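Local structure of putative streptothricin acetyltransferase (Bacillus anthracis, 3PP9) at residues 164-169 with 176-181; 28-33 with 144-149; 9-14 with 78-83; 18-23 with 85-90. The protein binds acetyl coenzyme A and, as a GNAT-family enzyme, probably transfers its acetyl group to the antibiotic streptothricin. All blocks are in the same frame, centred on the assembly; numbering follows the deposited sequence.

Contact 1. Residues 164-169 with 176-181; sequences FLVYKG and EVAIYW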
# COMPACT_ATOMS: atom_id res chain seq x y z
N PHE A 164 5.81 -6.88 7.26
CA PHE A 164 6.05 -7.07 8.69
C PHE A 164 6.22 -5.79 9.50
O PHE A 164 6.20 -5.87 10.74
CB PHE A 164 7.36 -7.84 8.94
CG PHE A 164 7.40 -9.21 8.32
CD1 PHE A 164 6.51 -10.19 8.73
CD2 PHE A 164 8.40 -9.55 7.43
CE1 PHE A 164 6.57 -11.48 8.18
CE2 PHE A 164 8.47 -10.83 6.89
CZ PHE A 164 7.54 -11.80 7.28
N LEU A 165 6.40 -4.65 8.86
CA LEU A 165 6.65 -3.43 9.59
C LEU A 165 5.61 -2.33 9.48
O LEU A 165 5.59 -1.43 10.32
CB LEU A 165 8.01 -2.85 9.17
CG LEU A 165 9.24 -3.74 9.44
CD1 LEU A 165 10.53 -3.07 8.98
CD2 LEU A 165 9.35 -4.08 10.91
N VAL A 166 4.73 -2.41 8.49
CA VAL A 166 3.77 -1.31 8.31
C VAL A 166 2.94 -1.04 9.58
O VAL A 166 2.75 0.11 10.01
CB VAL A 166 2.94 -1.47 7.04
CG1 VAL A 166 1.96 -2.65 7.13
CG2 VAL A 166 2.22 -0.13 6.72
N TYR A 167 2.53 -2.11 10.25
CA TYR A 167 1.73 -1.94 11.49
C TYR A 167 2.46 -1.40 12.72
O TYR A 167 1.81 -0.92 13.67
CB TYR A 167 0.95 -3.22 11.84
CG TYR A 167 -0.25 -3.42 10.96
CD1 TYR A 167 -1.41 -2.69 11.18
CD2 TYR A 167 -0.26 -4.37 9.95
CE1 TYR A 167 -2.52 -2.86 10.40
CE2 TYR A 167 -1.39 -4.55 9.15
CZ TYR A 167 -2.51 -3.78 9.38
OH TYR A 167 -3.63 -3.95 8.60
N LYS A 168 3.79 -1.46 12.70
CA LYS A 168 4.63 -0.95 13.77
C LYS A 168 4.41 0.54 14.01
O LYS A 168 4.64 1.04 15.10
CB LYS A 168 6.10 -1.12 13.41
CG LYS A 168 6.57 -2.56 13.30
CD LYS A 168 6.59 -3.22 14.66
CE LYS A 168 7.11 -4.64 14.58
NZ LYS A 168 7.21 -5.22 15.94
N GLY A 169 3.96 1.25 12.97
CA GLY A 169 3.75 2.69 13.07
C GLY A 169 2.63 3.01 14.03
O GLY A 169 2.60 4.08 14.62
N GLU A 176 1.84 -7.63 14.21
CA GLU A 176 0.80 -7.79 13.20
C GLU A 176 1.44 -7.75 11.81
O GLU A 176 2.33 -6.93 11.59
CB GLU A 176 -0.17 -6.62 13.34
CG GLU A 176 -0.72 -6.47 14.75
CD GLU A 176 -1.59 -5.25 14.96
OE1 GLU A 176 -1.66 -4.39 14.07
OE2 GLU A 176 -2.20 -5.15 16.05
N VAL A 177 1.00 -8.61 10.88
CA VAL A 177 1.56 -8.64 9.53
C VAL A 177 0.45 -8.38 8.52
O VAL A 177 -0.63 -8.96 8.61
CB VAL A 177 2.18 -10.02 9.21
CG1 VAL A 177 2.82 -10.06 7.83
CG2 VAL A 177 3.23 -10.43 10.29
N ALA A 178 0.70 -7.48 7.57
CA ALA A 178 -0.25 -7.19 6.51
C ALA A 178 -0.07 -8.24 5.42
O ALA A 178 1.06 -8.58 5.06
CB ALA A 178 0.03 -5.80 5.90
N ILE A 179 -1.18 -8.76 4.91
CA ILE A 179 -1.18 -9.75 3.85
C ILE A 179 -1.99 -9.18 2.69
O ILE A 179 -3.12 -8.73 2.87
CB ILE A 179 -1.76 -11.11 4.28
CG1 ILE A 179 -1.00 -11.64 5.50
CG2 ILE A 179 -1.67 -12.10 3.12
CD1 ILE A 179 -1.51 -13.00 6.00
N TYR A 180 -1.41 -9.21 1.50
CA TYR A 180 -2.07 -8.67 0.29
C TYR A 180 -2.56 -9.83 -0.61
O TYR A 180 -1.77 -10.67 -1.02
CB TYR A 180 -1.13 -7.70 -0.41
CG TYR A 180 -0.71 -6.63 0.57
CD1 TYR A 180 -1.48 -5.51 0.78
CD2 TYR A 180 0.45 -6.78 1.32
CE1 TYR A 180 -1.09 -4.53 1.71
CE2 TYR A 180 0.84 -5.82 2.24
CZ TYR A 180 0.07 -4.72 2.43
OH TYR A 180 0.50 -3.79 3.35
N TRP A 181 -3.87 -9.84 -0.87
CA TRP A 181 -4.53 -10.90 -1.63
C TRP A 181 -5.00 -10.38 -2.96
O TRP A 181 -5.48 -9.25 -3.04
CB TRP A 181 -5.73 -11.43 -0.85
CG TRP A 181 -5.42 -12.15 0.43
CD1 TRP A 181 -5.25 -11.58 1.66
CD2 TRP A 181 -5.31 -13.56 0.62
NE1 TRP A 181 -5.02 -12.57 2.60
CE2 TRP A 181 -5.06 -13.79 1.99
CE3 TRP A 181 -5.40 -14.66 -0.24
CZ2 TRP A 181 -4.88 -15.07 2.50
CZ3 TRP A 181 -5.23 -15.92 0.26
CH2 TRP A 181 -4.97 -16.12 1.64
O HOH W 1 3.10 -5.00 9.71

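Contact 2. Residues 28-33 with 144-149; sequences VNARLM and NNVAAC. With ACO (acetyl coenzyme *a), chain D.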
# COMPACT_ATOMS: atom_id res chain seq x y z
N VAL A 28 -10.42 -13.54 16.96
CA VAL A 28 -9.07 -13.85 16.53
C VAL A 28 -8.76 -15.11 17.34
O VAL A 28 -8.80 -15.07 18.57
CB VAL A 28 -8.07 -12.77 16.90
CG1 VAL A 28 -6.62 -13.28 16.69
CG2 VAL A 28 -8.32 -11.53 16.03
N ASN A 29 -8.48 -16.24 16.68
CA ASN A 29 -8.14 -17.47 17.38
C ASN A 29 -6.86 -18.11 16.89
O ASN A 29 -6.42 -19.13 17.44
CB ASN A 29 -9.29 -18.49 17.29
CG ASN A 29 -9.69 -18.80 15.86
OD1 ASN A 29 -9.06 -18.37 14.89
ND2 ASN A 29 -10.80 -19.52 15.72
N ALA A 30 -6.26 -17.50 15.86
CA ALA A 30 -5.06 -18.02 15.26
C ALA A 30 -4.46 -16.95 14.38
O ALA A 30 -5.03 -15.89 14.20
CB ALA A 30 -5.40 -19.23 14.41
N ARG A 31 -3.29 -17.25 13.84
CA ARG A 31 -2.63 -16.32 12.94
C ARG A 31 -1.86 -17.07 11.89
O ARG A 31 -1.45 -18.22 12.09
CB ARG A 31 -1.67 -15.38 13.68
CG ARG A 31 -0.49 -16.05 14.39
CD ARG A 31 0.47 -15.02 14.96
NE ARG A 31 1.58 -15.64 15.69
CZ ARG A 31 2.68 -15.01 16.11
NH1 ARG A 31 2.89 -13.72 15.84
NH2 ARG A 31 3.61 -15.69 16.77
N LEU A 32 -1.75 -16.45 10.71
CA LEU A 32 -0.97 -17.02 9.62
C LEU A 32 0.51 -16.77 9.84
O LEU A 32 0.93 -15.71 10.30
CB LEU A 32 -1.39 -16.50 8.24
CG LEU A 32 -2.52 -17.19 7.46
CD1 LEU A 32 -3.85 -17.25 8.15
CD2 LEU A 32 -2.69 -16.54 6.10
N MSE A 33 1.28 -17.80 9.51
CA MSE A 33 2.73 -17.77 9.62
C MSE A 33 3.18 -17.84 8.18
O MSE A 33 2.89 -18.82 7.51
CB MSE A 33 3.23 -19.00 10.36
CG MSE A 33 2.56 -19.25 11.69
SE MSE A 33 2.86 -17.79 12.92
CE MSE A 33 4.79 -17.92 13.15
N ASN A 144 -3.77 -12.03 11.54
CA ASN A 144 -4.57 -12.57 12.63
C ASN A 144 -6.04 -12.71 12.28
O ASN A 144 -6.82 -13.09 13.15
CB ASN A 144 -4.40 -11.74 13.93
CG ASN A 144 -4.92 -10.33 13.82
OD1 ASN A 144 -5.30 -9.88 12.75
ND2 ASN A 144 -4.95 -9.63 14.96
N ASN A 145 -6.43 -12.41 11.03
CA ASN A 145 -7.82 -12.59 10.61
C ASN A 145 -7.88 -13.84 9.74
O ASN A 145 -8.04 -13.76 8.53
CB ASN A 145 -8.33 -11.35 9.89
CG ASN A 145 -9.82 -11.35 9.70
OD1 ASN A 145 -10.50 -12.37 9.93
ND2 ASN A 145 -10.36 -10.18 9.31
N VAL A 146 -7.71 -14.99 10.37
CA VAL A 146 -7.70 -16.27 9.67
C VAL A 146 -9.04 -16.55 8.99
O VAL A 146 -9.07 -17.07 7.87
CB VAL A 146 -7.21 -17.43 10.58
CG1 VAL A 146 -7.28 -18.78 9.85
CG2 VAL A 146 -5.77 -17.15 11.05
N ALA A 147 -10.15 -16.13 9.61
CA ALA A 147 -11.47 -16.35 9.01
C ALA A 147 -11.51 -15.67 7.65
O ALA A 147 -11.94 -16.27 6.66
CB ALA A 147 -12.57 -15.76 9.88
N ALA A 148 -11.09 -14.41 7.59
CA ALA A 148 -11.08 -13.66 6.34
C ALA A 148 -10.10 -14.28 5.33
O ALA A 148 -10.41 -14.39 4.13
CB ALA A 148 -10.71 -12.20 6.59
N CYS A 149 -8.93 -14.67 5.80
CA CYS A 149 -7.95 -15.29 4.90
C CYS A 149 -8.52 -16.54 4.23
O CYS A 149 -8.41 -16.71 3.01
CB CYS A 149 -6.64 -15.59 5.61
SG CYS A 149 -5.71 -14.08 6.09
N1A ACO D . -13.24 -20.10 8.34
C2A ACO D . -13.06 -20.89 7.27
N3A ACO D . -13.72 -20.71 6.11
C4A ACO D . -14.62 -19.70 6.00
C5A ACO D . -14.87 -18.82 7.15
C6A ACO D . -14.12 -19.08 8.37
N6A ACO D . -14.32 -18.30 9.45
N7A ACO D . -15.80 -17.93 6.78
C8A ACO D . -16.13 -18.21 5.50
N9A ACO D . -15.42 -19.25 5.04
C1B ACO D . -15.53 -19.90 3.72
C2B ACO D . -16.86 -20.65 3.69
O2B ACO D . -16.84 -21.96 4.27
C3B ACO D . -17.21 -20.66 2.23
O3B ACO D . -16.58 -21.78 1.62
P3B ACO D . -17.31 -22.69 0.51
O7A ACO D . -17.58 -21.75 -0.64
O8A ACO D . -18.54 -23.19 1.23
O9A ACO D . -16.25 -23.74 0.24
C4B ACO D . -16.61 -19.38 1.70
O4B ACO D . -15.58 -18.99 2.62
C5B ACO D . -17.66 -18.28 1.57
O5B ACO D . -18.09 -17.91 2.88
P1A ACO D . -19.37 -16.98 3.08
O1A ACO D . -20.40 -17.71 3.92
O2A ACO D . -19.76 -16.45 1.73
O3A ACO D . -18.70 -15.79 3.96
P2A ACO D . -19.45 -14.81 4.97
O4A ACO D . -19.30 -15.44 6.32
O5A ACO D . -20.82 -14.41 4.49
O6A ACO D . -18.55 -13.47 4.87
CBP ACO D . -16.69 -12.27 5.82
CCP ACO D . -17.14 -13.50 5.04
CDP ACO D . -15.17 -12.25 5.87
CEP ACO D . -17.21 -11.01 5.13
CAP ACO D . -17.27 -12.31 7.24
OAP ACO D . -16.61 -13.37 7.99
C9P ACO D . -17.07 -11.05 8.03
O9P ACO D . -17.80 -10.10 7.87
N8P ACO D . -16.08 -10.99 8.92
C7P ACO D . -15.84 -9.83 9.78
C6P ACO D . -15.35 -8.61 9.03
C5P ACO D . -14.09 -8.96 8.30
O5P ACO D . -13.22 -9.65 8.81
N4P ACO D . -13.97 -8.50 7.07
C3P ACO D . -12.81 -8.73 6.23
C2P ACO D . -11.74 -7.74 6.67
S1P ACO D . -10.50 -7.50 5.41
C ACO D . -11.27 -6.46 4.33
O ACO D . -12.41 -6.10 4.52
CH3 ACO D . -10.52 -6.00 3.12
O HOH W 2 -7.97 -15.53 13.65

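Contact 3. Residues 9-14 with 78-83; sequences RELETN and IYIALL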
# COMPACT_ATOMS: atom_id res chain seq x y z
N ARG A 9 -27.45 -5.00 -4.08
CA ARG A 9 -27.59 -3.85 -4.98
C ARG A 9 -26.76 -2.67 -4.52
O ARG A 9 -26.32 -2.62 -3.40
CB ARG A 9 -29.04 -3.37 -5.16
CG ARG A 9 -29.74 -2.84 -3.90
CD ARG A 9 -30.97 -1.99 -4.30
NE ARG A 9 -31.69 -1.54 -3.13
CZ ARG A 9 -31.34 -0.50 -2.36
NH1 ARG A 9 -30.22 0.16 -2.58
NH2 ARG A 9 -32.08 -0.18 -1.30
N GLU A 10 -26.56 -1.73 -5.43
CA GLU A 10 -25.78 -0.53 -5.15
C GLU A 10 -26.45 0.34 -4.09
O GLU A 10 -27.70 0.56 -4.11
CB GLU A 10 -25.57 0.27 -6.45
CG GLU A 10 -24.73 1.53 -6.30
CD GLU A 10 -24.52 2.23 -7.65
OE1 GLU A 10 -24.97 1.71 -8.68
OE2 GLU A 10 -23.87 3.30 -7.67
N LEU A 11 -25.63 0.85 -3.18
CA LEU A 11 -26.08 1.74 -2.11
C LEU A 11 -26.65 3.03 -2.72
O LEU A 11 -26.10 3.57 -3.69
CB LEU A 11 -24.90 2.11 -1.21
CG LEU A 11 -25.22 3.00 -0.01
CD1 LEU A 11 -26.01 2.23 0.99
CD2 LEU A 11 -23.92 3.48 0.61
N GLU A 12 -27.73 3.53 -2.12
CA GLU A 12 -28.42 4.75 -2.54
C GLU A 12 -28.45 5.73 -1.38
O GLU A 12 -28.42 5.34 -0.22
CB GLU A 12 -29.87 4.42 -2.95
CG GLU A 12 -29.98 3.46 -4.14
CD GLU A 12 -31.39 2.91 -4.39
OE1 GLU A 12 -32.37 3.32 -3.71
OE2 GLU A 12 -31.50 2.04 -5.29
N THR A 13 -28.53 7.01 -1.70
CA THR A 13 -28.60 8.05 -0.69
C THR A 13 -29.73 7.75 0.30
O THR A 13 -29.56 7.86 1.51
CB THR A 13 -28.86 9.40 -1.36
OG1 THR A 13 -27.77 9.72 -2.24
CG2 THR A 13 -28.99 10.47 -0.30
N ASN A 14 -30.88 7.34 -0.23
CA ASN A 14 -32.04 7.04 0.58
C ASN A 14 -31.84 5.85 1.56
O ASN A 14 -32.66 5.65 2.45
CB ASN A 14 -33.30 6.91 -0.32
CG ASN A 14 -33.70 8.25 -1.03
OD1 ASN A 14 -34.49 8.24 -2.00
ND2 ASN A 14 -33.16 9.37 -0.56
N ILE A 78 -20.40 1.19 -3.19
CA ILE A 78 -20.77 0.28 -2.11
C ILE A 78 -21.96 -0.57 -2.56
O ILE A 78 -22.91 -0.05 -3.18
CB ILE A 78 -21.12 1.00 -0.79
CG1 ILE A 78 -19.84 1.59 -0.21
CG2 ILE A 78 -21.76 0.03 0.21
CD1 ILE A 78 -20.02 2.45 1.06
N TYR A 79 -21.86 -1.88 -2.33
CA TYR A 79 -22.99 -2.76 -2.59
C TYR A 79 -23.46 -3.24 -1.23
O TYR A 79 -22.64 -3.55 -0.37
CB TYR A 79 -22.66 -3.95 -3.46
CG TYR A 79 -22.39 -3.60 -4.89
CD1 TYR A 79 -23.44 -3.41 -5.78
CD2 TYR A 79 -21.11 -3.48 -5.37
CE1 TYR A 79 -23.20 -3.08 -7.11
CE2 TYR A 79 -20.86 -3.18 -6.69
CZ TYR A 79 -21.91 -2.98 -7.55
OH TYR A 79 -21.66 -2.67 -8.89
N ILE A 80 -24.77 -3.28 -1.05
CA ILE A 80 -25.37 -3.78 0.18
C ILE A 80 -26.10 -5.09 -0.05
O ILE A 80 -26.63 -5.34 -1.13
CB ILE A 80 -26.36 -2.76 0.84
CG1 ILE A 80 -27.45 -2.28 -0.14
CG2 ILE A 80 -25.59 -1.57 1.40
CD1 ILE A 80 -28.54 -1.34 0.45
N ALA A 81 -26.12 -5.94 0.97
CA ALA A 81 -26.83 -7.19 0.96
C ALA A 81 -28.10 -7.01 1.79
O ALA A 81 -28.04 -6.68 2.98
CB ALA A 81 -25.96 -8.29 1.58
N LEU A 82 -29.25 -7.26 1.18
CA LEU A 82 -30.55 -7.12 1.82
C LEU A 82 -31.24 -8.47 1.98
O LEU A 82 -31.39 -9.21 1.00
CB LEU A 82 -31.45 -6.22 0.96
CG LEU A 82 -31.02 -4.76 0.96
CD1 LEU A 82 -31.48 -4.07 -0.33
CD2 LEU A 82 -31.57 -4.08 2.20
N LEU A 83 -31.71 -8.73 3.19
CA LEU A 83 -32.45 -9.95 3.51
C LEU A 83 -33.57 -9.53 4.45
O LEU A 83 -33.33 -8.81 5.41
CB LEU A 83 -31.56 -10.98 4.21
CG LEU A 83 -32.26 -12.33 4.32
CD1 LEU A 83 -32.49 -12.94 2.94
CD2 LEU A 83 -31.48 -13.30 5.18

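Contact 4. Residues 18-23 with 85-90; sequences NFPEID and NQIIGF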
# COMPACT_ATOMS: atom_id res chain seq x y z
N ASN A 18 -31.48 4.30 6.88
CA ASN A 18 -32.07 2.98 7.12
C ASN A 18 -30.94 1.98 7.33
O ASN A 18 -31.15 0.75 7.32
CB ASN A 18 -32.83 2.51 5.87
CG ASN A 18 -33.93 3.47 5.44
OD1 ASN A 18 -34.43 4.27 6.23
ND2 ASN A 18 -34.34 3.36 4.17
N PHE A 19 -29.73 2.50 7.52
CA PHE A 19 -28.58 1.66 7.63
C PHE A 19 -28.44 1.28 9.10
O PHE A 19 -28.18 2.13 9.96
CB PHE A 19 -27.37 2.42 7.10
CG PHE A 19 -26.37 1.55 6.44
CD1 PHE A 19 -26.16 1.63 5.07
CD2 PHE A 19 -25.71 0.58 7.15
CE1 PHE A 19 -25.25 0.82 4.46
CE2 PHE A 19 -24.81 -0.24 6.53
CZ PHE A 19 -24.58 -0.12 5.18
N PRO A 20 -28.64 -0.01 9.40
CA PRO A 20 -28.58 -0.49 10.77
C PRO A 20 -27.18 -0.70 11.30
O PRO A 20 -26.20 -0.61 10.54
CB PRO A 20 -29.28 -1.84 10.66
CG PRO A 20 -28.82 -2.35 9.33
CD PRO A 20 -28.66 -1.13 8.44
N GLU A 21 -27.10 -0.95 12.61
CA GLU A 21 -25.84 -1.26 13.27
C GLU A 21 -25.52 -2.66 12.77
O GLU A 21 -26.34 -3.56 12.88
CB GLU A 21 -25.97 -1.30 14.80
CG GLU A 21 -26.24 0.03 15.48
CD GLU A 21 -26.43 -0.08 17.00
OE1 GLU A 21 -26.48 -1.21 17.54
OE2 GLU A 21 -26.56 0.99 17.65
N ILE A 22 -24.34 -2.81 12.19
CA ILE A 22 -23.93 -4.10 11.69
C ILE A 22 -22.75 -4.52 12.54
O ILE A 22 -21.84 -3.73 12.74
CB ILE A 22 -23.58 -3.98 10.21
CG1 ILE A 22 -24.89 -3.81 9.42
CG2 ILE A 22 -22.83 -5.22 9.73
CD1 ILE A 22 -24.71 -3.54 7.99
N ASP A 23 -22.79 -5.74 13.05
CA ASP A 23 -21.72 -6.26 13.90
C ASP A 23 -20.58 -6.75 13.01
O ASP A 23 -20.71 -7.81 12.40
CB ASP A 23 -22.26 -7.39 14.76
CG ASP A 23 -21.25 -7.91 15.78
OD1 ASP A 23 -20.06 -7.55 15.70
OD2 ASP A 23 -21.65 -8.67 16.67
N ASN A 85 -35.98 -7.32 4.43
CA ASN A 85 -36.05 -5.86 4.64
C ASN A 85 -34.95 -5.24 5.48
O ASN A 85 -35.10 -4.14 6.01
CB ASN A 85 -37.43 -5.46 5.22
CG ASN A 85 -38.60 -5.94 4.38
OD1 ASN A 85 -39.72 -6.07 4.87
ND2 ASN A 85 -38.33 -6.22 3.10
N GLN A 86 -33.80 -5.90 5.59
CA GLN A 86 -32.74 -5.35 6.40
C GLN A 86 -31.39 -5.52 5.72
O GLN A 86 -31.13 -6.50 5.05
CB GLN A 86 -32.68 -6.06 7.76
CG GLN A 86 -33.93 -5.98 8.62
CD GLN A 86 -33.82 -6.82 9.89
OE1 GLN A 86 -34.83 -7.08 10.55
NE2 GLN A 86 -32.61 -7.27 10.21
N ILE A 87 -30.53 -4.52 5.89
CA ILE A 87 -29.18 -4.59 5.37
C ILE A 87 -28.41 -5.50 6.35
O ILE A 87 -28.32 -5.22 7.55
CB ILE A 87 -28.53 -3.20 5.30
CG1 ILE A 87 -29.28 -2.33 4.29
CG2 ILE A 87 -27.01 -3.32 4.95
CD1 ILE A 87 -28.88 -0.85 4.31
N ILE A 88 -27.88 -6.61 5.83
CA ILE A 88 -27.12 -7.58 6.65
C ILE A 88 -25.64 -7.68 6.28
O ILE A 88 -24.90 -8.48 6.86
CB ILE A 88 -27.76 -8.98 6.60
CG1 ILE A 88 -27.65 -9.60 5.20
CG2 ILE A 88 -29.20 -8.90 7.11
CD1 ILE A 88 -28.01 -11.10 5.13
N GLY A 89 -25.21 -6.90 5.29
CA GLY A 89 -23.81 -6.93 4.89
C GLY A 89 -23.55 -5.92 3.79
O GLY A 89 -24.48 -5.37 3.24
N PHE A 90 -22.28 -5.65 3.52
CA PHE A 90 -21.93 -4.69 2.49
C PHE A 90 -20.48 -4.87 2.07
O PHE A 90 -19.70 -5.56 2.73
CB PHE A 90 -22.18 -3.25 2.98
CG PHE A 90 -21.37 -2.86 4.17
CD1 PHE A 90 -21.86 -3.02 5.45
CD2 PHE A 90 -20.09 -2.38 4.02
CE1 PHE A 90 -21.09 -2.67 6.56
CE2 PHE A 90 -19.32 -2.03 5.13
CZ PHE A 90 -19.82 -2.20 6.39
O HOH W 3 -32.08 -1.93 6.29

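Contact 1. Residues 164-169 with 176-181
The turn after strand 158-163 folds back on the start of strand 178-184, and the close fit is made by Y167. Its side chain crosses that of E176 at about a right angle. Carboxylate atom OE1 of E176 lies 3.4 Å from Y167 CD1, with ring and carboxylate planes 70° apart, while CE2, across the ring from CD1, lies 3.8 Å from A178 CB. Beyond the ring, Y167 OH is hydrogen-bonded to E140 of the neighbouring strand 136-142. V166 adds CG1, 3.9 Å from the same A178 methyl. F164 and V177 run side by side, the ring meeting V177 with its edge, F164 CD1 to V177 CG2 at 3.6 Å.

Between these two patches the backbones are looser and water takes over. One molecule accepts from Y167 N at 3.0 Å and donates to E176 O at 2.8 Å, joining two backbone segments that share no direct hydrogen bond. W97 of the second subunit meets the Y167 ring edge to face. A phenol held at its hydroxyl, with a carboxylate beside its ring, is thus fixed by its surroundings, and the nearby negative charges would be expected to disfavour its ionisation.

Contact 2. Residues 28-33 with 144-149
V146, the first residue of helix 146-154, makes its closest contacts through one methyl. Its CG2, anti to the carbonyl carbon, presses on L32 CD1 at 3.5 Å, tighter than usual for two carbons, and reaches A30 CB at 4.0 Å. One turn on, C149 SG lies 3.9 Å from the other L32 branch, CD2, so the leucine fork faces both residues. V28 crosses N144 obliquely, CG1 lying 3.6 Å from N144 O.

The polar shell is bridged by water. A molecule donates to N144 O at 2.7 Å and accepts from N29 N, with a weak bond from V146 N, linking strand to helix start. N144 is steadied by Y53 OH, bound to its ND2, and L32 O by the side chain of N143.

N145 turns away from the strand. Its CG stands anti to the backbone N (chi1 -168°), and as N-cap its OD1 accepts from A148 N at 3.2 Å, the donor lying above the carbonyl plane. The same amide gives ND2 to O5P of acetyl coenzyme A at 3.0 Å, nearly straight at 170°. A147 CB touches the adenine end at N6A. Using both ends of its amide, N145 ties the helix start to the pantetheine arm; the two bonds together would limit the amide's rotation, with its N-H directed at the cofactor carbonyl.

Contact 3. Residues 9-14 with 78-83
An antiparallel ladder joins the edge strand 7-10 to strand 76-83 at one border of the mixed sheet of this GNAT fold. R9 and I80 form the hydrogen-bonded pair: I80 N gives to R9 O at 2.9 Å, nearly along the C=O axis, and R9 N returns a bond to I80 O in the carbonyl plane. E10 and Y79 are the next, non-hydrogen-bonded pair, their CA atoms 4.4 Å apart. As the edge strand ends, L11 N still donates to I78 O at 2.9 Å, almost straight at 172° but from above the carbonyl plane.

On the face of R9 and I80, the arginine leaves the backbone in the crowded position between N and carbonyl carbon (chi1 63°), then runs extended to NE. Its guanidinium lies with one face over I80 CD1, 3.8 Å from NH1, while L82 CD1 approaches NE obliquely. NH1 is used three ways: it donates in its own plane to E10 O at 3.0 Å, it forms a salt bridge with D15, and E12 OE2 adds charge attraction from well outside that plane. L11 lies alongside I78, CB to CB, and turns CD1 across I80 CG2 at 3.8 Å. On the other face, Y79 brings CD1 to 3.6 Å from E10 N.

Strand 86-95 flanks strand 76-83 on the side away from strand 7-10, with L82 touching I87, while helix 117-131 lies on the Y79 face, where Q124 and V117 meet Y79 and A81.

Contact 4. Residues 18-23 with 85-90
Apolar contacts dominate where the irregular segment 18-23 lies aslant across the start of strand 86-95. I87 is the common partner. Its CG2 meets I22 CD1 at 3.8 Å, its CB meets P20 CD, and the proline also sets CG 3.4 Å from I87 O. These side chains cross I87 at about right angles, so its branches are gripped from several directions. I22 CD1 also lies at the edge of the F90 ring, near its plane, 3.9 Å from F90 CD1.

Aromatic contacts are of two kinds. In a CH-pi contact, I87 CD1 sits over one face of the F19 ring, 4.0 Å from the centroid and 20° off the normal. The F19 edge in turn points toward the face of F90 in an offset edge-to-face pair, centroids 5.9 Å apart and planes at 70°. F90 is placed for this by its crowded first torsion (chi1 61°), with CG between backbone N and carbonyl carbon.

The polar link is a water, which donates to N18 O and accepts from I87 N, each at 3.0 Å.

Y67 stacks on F19, whose ring also reaches I80 of strand 76-83 and L11. On the other side of strand 86-95 lies strand 101-108, where T107 touches both I22 and F90; D23 continues the segment toward D109 and K110.

How the contacts relate
From the N terminus, 9-14 pairs with 78-83 in contact 3, and 18-23 packs on 85-90 in contact 4; the two long loops cross. They adjoin through the pairing of strands 76-83 and 86-95, where A81 meets I88 and G89. Segment 28-33 then reaches 144-149 in contact 2, a loop that crosses both earlier ones and brings strand 25-36 to helix 146-154. Contact 1 follows in series, a short local closure between 164-169 and 176-181. It touches contact 2, W181 against C149 and I179 against L32. Contacts 1 and 3 lie on opposite sides of the chain's centre, about 31 Å between centres, yet both reach the same mixed sheet.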